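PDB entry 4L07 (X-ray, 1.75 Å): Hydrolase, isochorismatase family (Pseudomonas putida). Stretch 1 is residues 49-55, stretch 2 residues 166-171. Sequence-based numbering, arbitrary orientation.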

# COMPACT_ATOMS: atom_id res chain seq x y z
N SER A 49 26.65 -11.50 -13.41
CA SER A 49 28.02 -11.00 -13.27
C SER A 49 28.09 -9.47 -13.41
O SER A 49 28.86 -8.82 -12.71
CB SER A 49 28.98 -11.70 -14.23
OG SER A 49 28.62 -11.45 -15.57
N ARG A 50 27.27 -8.91 -14.31
CA ARG A 50 27.18 -7.45 -14.43
C ARG A 50 26.57 -6.86 -13.15
O ARG A 50 27.04 -5.84 -12.64
CB ARG A 50 26.35 -7.03 -15.66
CG ARG A 50 26.89 -7.47 -17.02
CD ARG A 50 28.18 -6.75 -17.41
NE ARG A 50 29.35 -7.35 -16.78
CZ ARG A 50 29.89 -8.52 -17.13
NH1 ARG A 50 29.35 -9.25 -18.10
NH2 ARG A 50 30.95 -8.97 -16.48
N THR A 51 25.52 -7.51 -12.65
CA THR A 51 24.85 -7.07 -11.43
C THR A 51 25.82 -7.13 -10.24
O THR A 51 25.87 -6.20 -9.43
CB THR A 51 23.57 -7.89 -11.16
OG1 THR A 51 22.67 -7.76 -12.28
CG2 THR A 51 22.86 -7.42 -9.88
N LYS A 52 26.61 -8.19 -10.17
CA LYS A 52 27.60 -8.34 -9.09
C LYS A 52 28.57 -7.15 -9.05
O LYS A 52 28.89 -6.63 -7.98
CB LYS A 52 28.38 -9.65 -9.20
CG LYS A 52 29.37 -9.89 -8.07
CD LYS A 52 30.04 -11.25 -8.17
CE LYS A 52 31.07 -11.47 -7.07
NZ LYS A 52 32.17 -10.45 -7.09
N GLU A 53 29.02 -6.71 -10.23
CA GLU A 53 29.91 -5.55 -10.33
C GLU A 53 29.26 -4.28 -9.78
O GLU A 53 29.88 -3.54 -9.02
CB GLU A 53 30.36 -5.35 -11.78
CG GLU A 53 31.15 -6.51 -12.36
CD GLU A 53 31.64 -6.27 -13.77
OE1 GLU A 53 30.86 -5.77 -14.62
OE2 GLU A 53 32.81 -6.60 -14.05
N ILE A 54 28.01 -4.05 -10.17
CA ILE A 54 27.24 -2.90 -9.69
C ILE A 54 27.06 -2.95 -8.16
O ILE A 54 27.32 -1.95 -7.48
CB ILE A 54 25.87 -2.80 -10.40
CG1 ILE A 54 26.07 -2.40 -11.87
CG2 ILE A 54 24.96 -1.80 -9.70
CD1 ILE A 54 24.78 -2.39 -12.69
N CYS A 55 26.63 -4.10 -7.65
CA CYS A 55 26.39 -4.28 -6.22
C CYS A 55 27.69 -4.14 -5.41
O CYS A 55 27.69 -3.48 -4.37
CB CYS A 55 25.74 -5.63 -5.94
SG CYS A 55 24.02 -5.75 -6.51
N VAL A 166 17.55 1.48 -15.37
CA VAL A 166 17.56 0.05 -15.63
C VAL A 166 18.68 -0.34 -16.61
O VAL A 166 18.59 -0.05 -17.80
CB VAL A 166 16.17 -0.46 -16.11
CG1 VAL A 166 15.65 0.35 -17.27
CG2 VAL A 166 16.21 -1.94 -16.47
N PRO A 167 19.75 -0.97 -16.09
CA PRO A 167 20.79 -1.49 -16.98
C PRO A 167 20.30 -2.75 -17.68
O PRO A 167 20.12 -3.80 -17.05
CB PRO A 167 21.96 -1.80 -16.03
CG PRO A 167 21.34 -1.96 -14.68
CD PRO A 167 20.13 -1.07 -14.66
N ALA A 168 20.07 -2.64 -18.98
CA ALA A 168 19.48 -3.71 -19.79
C ALA A 168 20.29 -5.00 -19.72
O ALA A 168 19.72 -6.10 -19.73
CB ALA A 168 19.32 -3.25 -21.23
N ASP A 169 21.61 -4.87 -19.63
CA ASP A 169 22.50 -6.02 -19.56
C ASP A 169 22.53 -6.69 -18.18
O ASP A 169 23.31 -7.61 -17.95
CB ASP A 169 23.92 -5.66 -20.04
CG ASP A 169 24.59 -4.60 -19.19
OD1 ASP A 169 25.84 -4.60 -19.11
OD2 ASP A 169 23.89 -3.75 -18.59
N CYS A 170 21.66 -6.23 -17.28
CA CYS A 170 21.49 -6.83 -15.95
C CYS A 170 20.10 -7.46 -15.78
O CYS A 170 19.75 -7.95 -14.70
CB CYS A 170 21.68 -5.77 -14.87
SG CYS A 170 23.37 -5.17 -14.76
N CYS A 171 19.33 -7.43 -16.86
CA CYS A 171 17.97 -7.94 -16.85
C CYS A 171 17.88 -9.18 -17.72
O CYS A 171 18.26 -9.16 -18.89
CB CYS A 171 17.02 -6.85 -17.35
SG CYS A 171 16.94 -5.39 -16.27

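What brings a helix and a tight turn together here? Residues 49-55 are a length of helix, and the facing stretch leaves a strand at Pro167 and folds into a 3-10 segment through Cys170. No hydrogen bond or salt bridge spans the two, so the contact rests on packing, with 225 Å² buried over both sides. The backbones come nearest at Thr51 and Cys170, whose CA atoms lie 5.6 Å apart. So close an approach suits small side chains, and these two residues provide them.

How does Cys170 serve three helix residues at once? Its CA-to-CB bond runs sideways to the helix, and chi1 near -68° (m) sets SG beside Arg50 and Ile54. Cys170 SG lies 3.6 Å from Arg50 CB and 3.7 Å from Ile54 CD1, and Cys170 CB lies 3.4 Å from Thr51 OG1. The turn holds the residue in place through its backbone, Cys170 N donating to Pro167 O at 2.9 Å. A compact, polarizable sulfur suits this buried site, where it packs against carbon. Thr51, also buried, has chi1 in the m well, and its hydroxyl is hydrogen-bonded to a residue adjoining one of the stretches, so it can lie against a CB without being left unsatisfied.

How does Ile54 reach the turn? Its CA-to-CB bond points toward it, and chi1 m with chi2 t (175°) carries the CG1 branch out to place CD1 at the contact. That methyl meets both Cys170 SG and the proline ring, with Ile54 CD1 4.0 Å from Pro167 CG. Pro167 presents a rigid apolar surface, and all three residues are buried. Ile54 sits one helical turn beyond Arg50, Ile54 N donating to Arg50 O at 3.2 Å, which puts both side chains on the side of the helix facing Cys170.

Why does Arg50 not pair with Asp169? Its CA-to-CB bond points toward the turn, but chi1 m, chi2 m and chi3 p fold the chain so that its end leads away. What reaches the aspartate is aliphatic: Arg50 CD lies 3.6 Å from Asp169 OD1. The fold instead brings Arg50 NE to Glu53 OE1 at 3.1 Å, a nearly straight hydrogen bond within a salt bridge along the helix. Asp169, with chi1 p, starts sideways and its end comes nearer the helix, while both carboxylate oxygens are hydrogen-bonded elsewhere in the structure. Both residues are partly exposed, a fitting setting for charged groups.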